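Local coordinates for protein porin (Acinetobacter baumannii AB307-0294, PDB 5DL7) that forms a calcium-binding beta-barrel in the outer membrane that probably works as a porin for small solutes, perhaps including vanillate, at residues A[24-29]-A[414-419]; A[66-71]-A[113-118]; A[145-150]-A[175-180]. One frame throughout, in Å; residues are numbered along the deposited sequence.

Interaction 1: A[24-29]-A[414-419]; sequences ELTLRN and DYTFKF. With C8E ((hydroxyethyloxy)tri(ethyloxy)octane), chain K.
Thr26 and Thr416 face each other across an antiparallel non-hydrogen-bonded pair and join hydroxyl to hydroxyl, OG1 of Thr26 lying 2.8 Å from OG1 of Thr416. Each OG1 is anti to its own carbonyl carbon (chi1 -63° and -69°), which turns the two hydroxyls in toward one another, while CG2 of Thr416 leans back over the Glu24 side chain, 3.9 Å from Glu24 CD. The backbone pairs that flank the threonines, Leu25 with Phe417 and Leu27 with Tyr415, are hydrogen-bonded in both directions, Leu25 N reaching Phe417 O at 2.8 Å. This is the seam of the porin barrel: strand 22-36, the first, meets strand 406-418, the last, and closes the wall on itself. The apolar residues point to one face of it, consistent with the lipid side. There Leu27 CD1 comes 4.0 Å from Phe417 CE1 at the edge of the ring, whose face carries Tyr415 CE2, and Leu25 CB touches Phe419 CE1 at 4.0 Å. Asn29 OD1 takes both Trp49 NE1 and, at 3.1 Å, O21 of the detergent C8E. On the threonine face lie the charges. Extended Lys418 runs alongside Glu24 and points the same way, yet Lys418 NZ stays 3.8 Å from Glu24 OE2, a long salt bridge. Arg28 and Asp414 form a salt bridge that is doubtful in detail, since Asp414 OD2 is modelled too close to Arg28 CD. Arg28 NH1 is gripped by the carbonyl oxygens of Arg140 and Leu141.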
loop_
_atom_site.group_PDB
_atom_site.type_symbol
_atom_site.label_atom_id
_atom_site.label_comp_id
_atom_site.label_asym_id
_atom_site.label_seq_id
_atom_site.Cartn_x
_atom_site.Cartn_y
_atom_site.Cartn_z
ATOM N N GLU A 24 11.138 2.523 17.942
ATOM C CA GLU A 24 9.882 1.798 18.253
ATOM C C GLU A 24 10.109 0.325 17.998
ATOM O O GLU A 24 10.768 -0.010 17.024
ATOM C CB GLU A 24 8.770 2.155 17.264
ATOM C CG GLU A 24 8.392 3.587 17.436
ATOM C CD GLU A 24 7.030 3.930 16.856
ATOM O OE1 GLU A 24 6.732 3.307 15.796
ATOM O OE2 GLU A 24 6.296 4.770 17.505
ATOM N N LEU A 25 9.457 -0.498 18.783
ATOM C CA LEU A 25 9.457 -1.992 18.605
ATOM C C LEU A 25 8.017 -2.494 18.498
ATOM O O LEU A 25 7.245 -2.292 19.368
ATOM C CB LEU A 25 10.179 -2.688 19.664
ATOM C CG LEU A 25 10.196 -4.246 19.619
ATOM C CD1 LEU A 25 11.141 -4.688 18.551
ATOM C CD2 LEU A 25 10.676 -4.829 20.938
ATOM N N THR A 26 7.704 -3.107 17.372
ATOM C CA THR A 26 6.309 -3.546 17.047
ATOM C C THR A 26 6.281 -5.044 16.977
ATOM O O THR A 26 7.185 -5.654 16.375
ATOM C CB THR A 26 5.882 -2.984 15.670
ATOM O OG1 THR A 26 5.904 -1.570 15.898
ATOM C CG2 THR A 26 4.435 -3.407 15.392
ATOM N N LEU A 27 5.413 -5.618 17.713
ATOM C CA LEU A 27 5.075 -7.032 17.607
ATOM C C LEU A 27 3.750 -7.220 16.786
ATOM O O LEU A 27 2.764 -6.583 17.124
ATOM C CB LEU A 27 4.791 -7.648 18.930
ATOM C CG LEU A 27 5.914 -7.730 19.925
ATOM C CD1 LEU A 27 6.782 -6.530 20.018
ATOM C CD2 LEU A 27 5.162 -7.969 21.297
ATOM N N ARG A 28 3.737 -8.112 15.806
ATOM C CA ARG A 28 2.547 -8.273 14.927
ATOM C C ARG A 28 2.179 -9.720 14.793
ATOM O O ARG A 28 3.069 -10.560 14.660
ATOM C CB ARG A 28 2.906 -7.815 13.519
ATOM C CG ARG A 28 3.479 -6.436 13.434
ATOM C CD ARG A 28 2.292 -5.523 12.897
ATOM N NE ARG A 28 2.364 -5.731 11.562
ATOM C CZ ARG A 28 1.563 -5.725 10.443
ATOM N NH1 ARG A 28 2.277 -6.087 9.447
ATOM N NH2 ARG A 28 0.335 -5.427 10.196
ATOM N N ASN A 29 0.913 -10.058 14.945
ATOM C CA ASN A 29 0.392 -11.373 14.684
ATOM C C ASN A 29 -0.661 -11.143 13.551
ATOM O O ASN A 29 -1.477 -10.213 13.709
ATOM C CB ASN A 29 -0.303 -11.841 15.895
ATOM C CG ASN A 29 -0.727 -13.277 15.759
ATOM O OD1 ASN A 29 -1.687 -13.580 15.142
ATOM N ND2 ASN A 29 0.068 -14.167 16.247
ATOM N N ASP A 414 -1.524 -6.190 16.978
ATOM C CA ASP A 414 -0.242 -5.490 17.024
ATOM C C ASP A 414 0.013 -4.787 18.337
ATOM O O ASP A 414 -0.909 -4.275 19.060
ATOM C CB ASP A 414 -0.175 -4.468 15.891
ATOM C CG ASP A 414 -0.206 -5.103 14.444
ATOM O OD1 ASP A 414 -0.323 -6.279 14.189
ATOM O OD2 ASP A 414 0.087 -4.395 13.487
ATOM N N TYR A 415 1.285 -4.701 18.778
ATOM C CA TYR A 415 1.593 -3.921 19.926
ATOM C C TYR A 415 2.877 -3.136 19.634
ATOM O O TYR A 415 3.863 -3.795 19.253
ATOM C CB TYR A 415 1.839 -4.821 21.197
ATOM C CG TYR A 415 2.160 -4.023 22.438
ATOM C CD1 TYR A 415 1.178 -3.326 23.159
ATOM C CD2 TYR A 415 3.466 -3.867 22.878
ATOM C CE1 TYR A 415 1.496 -2.485 24.196
ATOM C CE2 TYR A 415 3.816 -3.082 23.973
ATOM C CZ TYR A 415 2.835 -2.384 24.627
ATOM O OH TYR A 415 3.193 -1.619 25.649
ATOM N N THR A 416 2.936 -1.827 19.883
ATOM C CA THR A 416 4.113 -1.053 19.664
ATOM C C THR A 416 4.601 -0.488 20.944
ATOM O O THR A 416 3.788 0.156 21.676
ATOM C CB THR A 416 3.931 0.072 18.579
ATOM O OG1 THR A 416 3.788 -0.489 17.339
ATOM C CG2 THR A 416 5.185 0.894 18.409
ATOM N N PHE A 417 5.903 -0.706 21.273
ATOM C CA PHE A 417 6.609 -0.025 22.343
ATOM C C PHE A 417 7.431 1.167 21.745
ATOM O O PHE A 417 8.176 0.960 20.799
ATOM C CB PHE A 417 7.767 -0.885 22.929
ATOM C CG PHE A 417 7.379 -2.203 23.637
ATOM C CD1 PHE A 417 7.176 -3.447 22.901
ATOM C CD2 PHE A 417 7.387 -2.264 25.072
ATOM C CE1 PHE A 417 6.886 -4.667 23.597
ATOM C CE2 PHE A 417 7.132 -3.482 25.760
ATOM C CZ PHE A 417 6.865 -4.673 25.025
ATOM N N LYS A 418 7.365 2.372 22.285
ATOM C CA LYS A 418 8.203 3.549 21.866
ATOM C C LYS A 418 9.210 3.774 22.877
ATOM O O LYS A 418 8.950 3.633 24.061
ATOM C CB LYS A 418 7.344 4.807 21.679
ATOM C CG LYS A 418 6.219 4.527 20.693
ATOM C CD LYS A 418 5.423 5.772 20.392
ATOM C CE LYS A 418 4.106 5.329 19.820
ATOM N NZ LYS A 418 3.436 6.516 19.236
ATOM N N PHE A 419 10.425 4.103 22.505
ATOM C CA PHE A 419 11.490 4.172 23.497
ATOM C C PHE A 419 11.709 5.643 23.860
ATOM O O PHE A 419 11.146 6.458 23.113
ATOM C CB PHE A 419 12.769 3.605 22.929
ATOM C CG PHE A 419 12.794 2.109 22.788
ATOM C CD1 PHE A 419 12.276 1.508 21.664
ATOM C CD2 PHE A 419 13.575 1.345 23.678
ATOM C CE1 PHE A 419 12.397 0.161 21.454
ATOM C CE2 PHE A 419 13.706 -0.015 23.496
ATOM C CZ PHE A 419 13.112 -0.613 22.379
HETATM O O12 C8E K . -5.133 -21.581 11.331
HETATM C C13 C8E K . -5.018 -20.956 12.588
HETATM C C14 C8E K . -5.499 -19.517 12.499
HETATM O O15 C8E K . -5.629 -18.921 13.794
HETATM C C16 C8E K . -6.316 -17.646 13.818
HETATM C C17 C8E K . -5.517 -16.831 14.799
HETATM O O18 C8E K . -6.049 -15.542 15.096
HETATM C C19 C8E K . -4.997 -14.572 15.249
HETATM C C20 C8E K . -5.466 -13.121 15.207
HETATM O O21 C8E K . -4.460 -12.252 14.551
#

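Interaction 2: A[66-71]-A[113-118]; sequences VGFGVD and GKAKFR
Lys114 lies across the backbone of the neighbouring strand, over Gly69, to reach Asp71. Its CB sits 4.2 Å from Gly69 O. CG occupies the crowded position between the backbone N and the carbonyl carbon (chi1 64°), and this sends the chain across the partner strand; Lys114 CG rests 3.5 Å from Gly69 C. Beyond CG the chain is fully extended. Lys114 CD passes 3.6 Å from Asp71 OD1, and Lys114 CE crosses 3.8 Å from Val70 N. Gly69 carries no side chain on this face, so the methylenes lie directly against the main chain. At the tip, Lys114 NZ forms a salt bridge with Asp71 OD1, the two atoms 2.7 Å apart; the oxygen is met on its syn side, 16° out of the carboxylate plane, and the two side chains cross at about a right angle. NZ also donates a hydrogen bond to Ser59 O, and the lysine makes a cation-pi interaction with Tyr61.

Beneath the lysine the two strands, 66-79 and 105-117, are antiparallel neighbours in the barrel wall. Gly67 with Lys116 and Gly69 with Lys114 are hydrogen-bonded pairs. The other face, carrying Val66, Phe68 and Ala115, is apolar: Phe68 CD1 touches Ala115 CB at 3.8 Å, and Val66 CG1 reaches the same Ala115 CB at 4.3 Å. Gly113, on this face too, is touched by a bound detergent, consistent with a surface turned to the membrane.

Lys114 is buried, and with a carboxylate, a carbonyl oxygen and an aromatic ring all gathered round its end, the ammonium is probably kept charged, the cost of burying it probably offset by these partners.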
loop_
_atom_site.group_PDB
_atom_site.type_symbol
_atom_site.label_atom_id
_atom_site.label_comp_id
_atom_site.label_asym_id
_atom_site.label_seq_id
_atom_site.Cartn_x
_atom_site.Cartn_y
_atom_site.Cartn_z
ATOM N N VAL A 66 27.026 20.568 8.285
ATOM C CA VAL A 66 26.403 19.330 7.852
ATOM C C VAL A 66 26.308 18.339 9.028
ATOM O O VAL A 66 27.342 18.069 9.634
ATOM C CB VAL A 66 27.165 18.666 6.741
ATOM C CG1 VAL A 66 26.389 17.463 6.320
ATOM C CG2 VAL A 66 27.281 19.592 5.586
ATOM N N GLY A 67 25.119 17.798 9.281
ATOM C CA GLY A 67 24.917 16.859 10.358
ATOM C C GLY A 67 24.746 15.477 9.724
ATOM O O GLY A 67 24.291 15.356 8.573
ATOM N N PHE A 68 25.072 14.452 10.509
ATOM C CA PHE A 68 24.999 13.044 9.997
ATOM C C PHE A 68 24.162 12.234 10.940
ATOM O O PHE A 68 24.099 12.509 12.132
ATOM C CB PHE A 68 26.352 12.468 9.890
ATOM C CG PHE A 68 27.193 13.121 8.841
ATOM C CD1 PHE A 68 26.960 12.844 7.490
ATOM C CD2 PHE A 68 28.146 14.056 9.192
ATOM C CE1 PHE A 68 27.720 13.518 6.524
ATOM C CE2 PHE A 68 28.949 14.629 8.243
ATOM C CZ PHE A 68 28.734 14.369 6.917
ATOM N N GLY A 69 23.505 11.251 10.433
ATOM C CA GLY A 69 22.867 10.286 11.274
ATOM C C GLY A 69 22.600 8.953 10.561
ATOM O O GLY A 69 23.162 8.687 9.500
ATOM N N VAL A 70 21.836 8.100 11.234
ATOM C CA VAL A 70 21.619 6.714 10.750
ATOM C C VAL A 70 20.227 6.274 11.119
ATOM O O VAL A 70 19.727 6.637 12.188
ATOM C CB VAL A 70 22.741 5.841 11.282
ATOM C CG1 VAL A 70 22.835 5.888 12.786
ATOM C CG2 VAL A 70 22.465 4.385 10.911
ATOM N N ASP A 71 19.575 5.490 10.306
ATOM C CA ASP A 71 18.259 4.944 10.626
ATOM C C ASP A 71 18.451 3.356 10.360
ATOM O O ASP A 71 19.292 2.907 9.617
ATOM C CB ASP A 71 17.141 5.320 9.713
ATOM C CG ASP A 71 16.804 6.899 9.663
ATOM O OD1 ASP A 71 17.117 7.509 10.692
ATOM O OD2 ASP A 71 16.285 7.454 8.573
ATOM N N GLY A 113 22.141 5.697 5.877
ATOM C CA GLY A 113 22.923 6.748 6.396
ATOM C C GLY A 113 22.234 8.046 5.876
ATOM O O GLY A 113 21.649 8.078 4.817
ATOM N N LYS A 114 22.360 9.110 6.691
ATOM C CA LYS A 114 21.705 10.398 6.361
ATOM C C LYS A 114 22.537 11.526 6.734
ATOM O O LYS A 114 23.369 11.536 7.645
ATOM C CB LYS A 114 20.286 10.423 6.984
ATOM C CG LYS A 114 20.282 10.384 8.440
ATOM C CD LYS A 114 18.816 10.216 8.963
ATOM C CE LYS A 114 18.993 10.480 10.465
ATOM N NZ LYS A 114 17.662 10.136 11.045
ATOM N N ALA A 115 22.381 12.605 5.933
ATOM C CA ALA A 115 23.062 13.848 6.129
ATOM C C ALA A 115 22.122 15.059 5.912
ATOM O O ALA A 115 21.262 14.983 5.060
ATOM C CB ALA A 115 24.202 14.008 5.115
ATOM N N LYS A 116 22.318 16.108 6.716
ATOM C CA LYS A 116 21.469 17.253 6.680
ATOM C C LYS A 116 22.260 18.547 6.631
ATOM O O LYS A 116 23.200 18.693 7.345
ATOM C CB LYS A 116 20.617 17.209 7.907
ATOM C CG LYS A 116 19.662 18.371 7.951
ATOM C CD LYS A 116 18.481 18.010 8.762
ATOM C CE LYS A 116 18.552 18.652 10.083
ATOM N NZ LYS A 116 17.125 18.997 10.288
ATOM N N PHE A 117 21.834 19.413 5.734
ATOM C CA PHE A 117 22.309 20.777 5.610
ATOM C C PHE A 117 21.099 21.698 5.578
ATOM O O PHE A 117 20.273 21.569 4.708
ATOM C CB PHE A 117 23.087 20.932 4.268
ATOM C CG PHE A 117 23.554 22.336 4.003
ATOM C CD1 PHE A 117 24.457 22.907 4.849
ATOM C CD2 PHE A 117 23.076 23.062 2.909
ATOM C CE1 PHE A 117 24.915 24.216 4.694
ATOM C CE2 PHE A 117 23.554 24.369 2.700
ATOM C CZ PHE A 117 24.426 24.944 3.615
ATOM N N ARG A 118 21.013 22.651 6.526
ATOM C CA ARG A 118 19.752 23.344 6.717
ATOM C C ARG A 118 18.530 22.479 6.709
ATOM O O ARG A 118 18.435 21.547 7.525
ATOM C CB ARG A 118 19.703 24.422 5.698
ATOM C CG ARG A 118 20.833 25.393 5.846
ATOM C CD ARG A 118 20.993 26.270 4.623
ATOM N NE ARG A 118 19.817 27.139 4.467
ATOM C CZ ARG A 118 19.684 28.359 5.010
ATOM N NH1 ARG A 118 20.626 28.927 5.761
ATOM N NH2 ARG A 118 18.584 29.046 4.773
#

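Interaction 3: A[145-150]-A[175-180]; sequences TYRGIR and IRYTDV. With C8E ((hydroxyethyloxy)tri(ethyloxy)octane), chain J.
Arg147 lies over one face of the Tyr177 ring, and the two carry most of the buried surface. Tyr177, part of the loop that follows strand 159-170, slides its ring along Arg147, which belongs to the short strand 145-147 of the barrel wall. Arg147 CD stands over the middle of the Tyr177 ring, 4.1 Å from its centroid and 11° off the normal, a CH-pi contact. Farther along, the guanidinium spreads over the ring's CD2-CE2 side: Arg147 NE comes 3.1 Å from Tyr177 CE2, and Arg147 CZ lies 3.3 Å from Tyr177 CD2. The two planes are 32° apart, so the overlap is tilted. A bend at chi3 of Arg147 turns the guanidinium along the ring. The flank of the arginine is lined by detergent C8E, whose C16 is 3.7 Å from Arg147 CD.

At the far end of the ring, Tyr177 OH closely approaches Thr145 OG1, at 2.8 Å, and the two side chains cross at about a right angle. Tyr177 OH is hydrogen-bonded to Asp126 OD1, and the same carboxylate oxygen makes a salt bridge with Arg147 NE. Both residues thus share one carboxylate oxygen. Along the same segments, Val180 CG1 meets the edge of the Tyr146 ring, 3.9 Å from Tyr146 CE2, although Tyr146 leaves the backbone pointing away from the loop. Just beyond Arg147 the chain turns a corner at Gly148.

Asp126 probably helps to offset the charge of Arg147 and to polarise the phenol, which is consistent with the loop being fixed to the wall through this carboxylate as well as through the arginine-ring contact.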
loop_
_atom_site.group_PDB
_atom_site.type_symbol
_atom_site.label_atom_id
_atom_site.label_comp_id
_atom_site.label_asym_id
_atom_site.label_seq_id
_atom_site.Cartn_x
_atom_site.Cartn_y
_atom_site.Cartn_z
ATOM N N THR A 145 10.948 -2.699 0.862
ATOM C CA THR A 145 11.945 -1.693 0.923
ATOM C C THR A 145 12.690 -1.601 -0.424
ATOM O O THR A 145 12.676 -2.501 -1.207
ATOM C CB THR A 145 12.975 -1.771 2.091
ATOM O OG1 THR A 145 13.844 -2.893 1.957
ATOM C CG2 THR A 145 12.244 -1.831 3.502
ATOM N N TYR A 146 13.356 -0.473 -0.594
ATOM C CA TYR A 146 14.188 -0.222 -1.841
ATOM C C TYR A 146 15.561 0.230 -1.427
ATOM O O TYR A 146 15.739 0.788 -0.352
ATOM C CB TYR A 146 13.512 0.866 -2.719
ATOM C CG TYR A 146 12.334 0.402 -3.406
ATOM C CD1 TYR A 146 11.086 0.429 -2.832
ATOM C CD2 TYR A 146 12.397 -0.031 -4.719
ATOM C CE1 TYR A 146 9.941 -0.024 -3.460
ATOM C CE2 TYR A 146 11.279 -0.436 -5.405
ATOM C CZ TYR A 146 9.990 -0.429 -4.764
ATOM O OH TYR A 146 8.924 -0.828 -5.524
ATOM N N ARG A 147 16.583 0.019 -2.277
ATOM C CA ARG A 147 17.911 0.462 -2.026
ATOM C C ARG A 147 18.308 1.492 -2.995
ATOM O O ARG A 147 18.023 1.333 -4.144
ATOM C CB ARG A 147 18.909 -0.744 -2.219
ATOM C CG ARG A 147 19.724 -0.851 -1.069
ATOM C CD ARG A 147 20.537 -2.204 -1.088
ATOM N NE ARG A 147 20.327 -2.932 0.168
ATOM C CZ ARG A 147 20.946 -4.102 0.385
ATOM N NH1 ARG A 147 21.578 -4.675 -0.652
ATOM N NH2 ARG A 147 20.825 -4.713 1.545
ATOM N N GLY A 148 18.780 2.618 -2.482
ATOM C CA GLY A 148 19.211 3.754 -3.338
ATOM C C GLY A 148 19.450 4.988 -2.537
ATOM O O GLY A 148 19.991 4.948 -1.400
ATOM N N ILE A 149 19.013 6.119 -3.131
ATOM C CA ILE A 149 19.241 7.462 -2.585
ATOM C C ILE A 149 17.869 8.164 -2.626
ATOM O O ILE A 149 17.000 8.016 -3.502
ATOM C CB ILE A 149 20.200 8.204 -3.477
ATOM C CG1 ILE A 149 21.572 7.498 -3.381
ATOM C CG2 ILE A 149 20.326 9.618 -3.006
ATOM C CD1 ILE A 149 22.321 7.783 -4.689
ATOM N N ARG A 150 17.698 8.916 -1.526
ATOM C CA ARG A 150 16.475 9.776 -1.370
ATOM C C ARG A 150 17.024 11.162 -0.995
ATOM O O ARG A 150 17.856 11.331 -0.177
ATOM C CB ARG A 150 15.567 9.288 -0.245
ATOM C CG ARG A 150 14.237 10.092 0.024
ATOM C CD ARG A 150 13.654 9.761 1.366
ATOM N NE ARG A 150 12.348 10.407 1.471
ATOM C CZ ARG A 150 11.783 10.769 2.649
ATOM N NH1 ARG A 150 12.300 10.441 3.736
ATOM N NH2 ARG A 150 10.633 11.433 2.631
ATOM N N ILE A 175 13.725 -12.281 1.793
ATOM C CA ILE A 175 14.927 -11.833 2.415
ATOM C C ILE A 175 15.930 -11.250 1.440
ATOM O O ILE A 175 16.998 -10.725 1.942
ATOM C CB ILE A 175 15.650 -12.862 3.250
ATOM C CG1 ILE A 175 16.117 -14.095 2.432
ATOM C CG2 ILE A 175 14.757 -13.442 4.342
ATOM C CD1 ILE A 175 16.812 -15.237 3.181
ATOM N N ARG A 176 15.708 -11.425 0.165
ATOM C CA ARG A 176 16.749 -10.976 -0.875
ATOM C C ARG A 176 16.354 -9.645 -1.614
ATOM O O ARG A 176 15.139 -9.453 -1.860
ATOM C CB ARG A 176 16.772 -12.046 -1.978
ATOM C CG ARG A 176 17.196 -13.437 -1.502
ATOM C CD ARG A 176 17.406 -14.429 -2.638
ATOM N NE ARG A 176 16.196 -14.476 -3.468
ATOM C CZ ARG A 176 16.047 -13.986 -4.729
ATOM N NH1 ARG A 176 17.052 -13.498 -5.462
ATOM N NH2 ARG A 176 14.866 -14.102 -5.313
ATOM N N TYR A 177 17.304 -8.785 -1.860
ATOM C CA TYR A 177 17.102 -7.717 -2.858
ATOM C C TYR A 177 17.120 -8.236 -4.208
ATOM O O TYR A 177 17.982 -9.086 -4.529
ATOM C CB TYR A 177 18.148 -6.621 -2.702
ATOM C CG TYR A 177 17.805 -5.671 -1.680
ATOM C CD1 TYR A 177 16.881 -4.659 -2.112
ATOM C CD2 TYR A 177 18.194 -5.770 -0.451
ATOM C CE1 TYR A 177 16.507 -3.767 -1.264
ATOM C CE2 TYR A 177 17.805 -4.769 0.481
ATOM C CZ TYR A 177 16.971 -3.822 0.013
ATOM O OH TYR A 177 16.326 -2.704 0.657
ATOM N N THR A 178 16.221 -7.773 -5.049
ATOM C CA THR A 178 16.063 -8.210 -6.417
ATOM C C THR A 178 15.932 -6.928 -7.267
ATOM O O THR A 178 15.863 -5.791 -6.748
ATOM C CB THR A 178 14.887 -9.134 -6.574
ATOM O OG1 THR A 178 13.641 -8.543 -6.044
ATOM C CG2 THR A 178 15.033 -10.496 -5.764
ATOM N N ASP A 179 15.911 -7.064 -8.580
ATOM C CA ASP A 179 15.801 -5.877 -9.433
ATOM C C ASP A 179 14.389 -5.268 -9.353
ATOM O O ASP A 179 13.324 -5.977 -9.260
ATOM C CB ASP A 179 16.150 -6.230 -10.882
ATOM C CG ASP A 179 17.644 -6.487 -11.077
ATOM O OD1 ASP A 179 18.470 -6.286 -10.217
ATOM O OD2 ASP A 179 17.951 -6.937 -12.121
ATOM N N VAL A 180 14.357 -3.960 -9.458
ATOM C CA VAL A 180 13.057 -3.266 -9.535
ATOM C C VAL A 180 12.339 -3.667 -10.876
ATOM O O VAL A 180 12.953 -4.054 -11.851
ATOM C CB VAL A 180 13.205 -1.704 -9.410
ATOM C CG1 VAL A 180 13.940 -1.379 -8.120
ATOM C CG2 VAL A 180 14.118 -1.112 -10.529
HETATM C C10 C8E J . 22.541 3.757 -5.486
HETATM C C11 C8E J . 22.637 2.586 -4.472
HETATM O O12 C8E J . 23.293 3.005 -3.258
HETATM C C13 C8E J . 22.902 2.419 -1.962
HETATM C C14 C8E J . 23.290 0.948 -1.610
HETATM O O15 C8E J . 22.950 0.787 -0.197
HETATM C C16 C8E J . 23.209 -0.342 0.626
HETATM C C17 C8E J . 22.787 -0.193 2.119
HETATM O O18 C8E J . 23.624 0.924 2.416
HETATM C C19 C8E J . 23.531 1.452 3.703
HETATM C C20 C8E J . 24.462 2.668 3.548
HETATM O O21 C8E J . 24.750 3.118 4.847
#

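Overall arrangement
All three contacts belong to one barrel. Interaction 1 is its seam, between the first and last strands, and so spans almost the whole chain; interactions 2 and 3 fall one after the other within that span. Interaction 2 pairs neighbouring strands in the wall, whereas interaction 3 lays a loop against it. Interactions 2 and 3 are on the same side of the chain's centre, with centres 21 Å apart and nearest atoms about 7 Å apart. The centre of interaction 1 is 26 Å from that of interaction 2 and 24 Å from that of interaction 3. None touches another. Detergent molecules reach all three, and the calcium sites lie away from them.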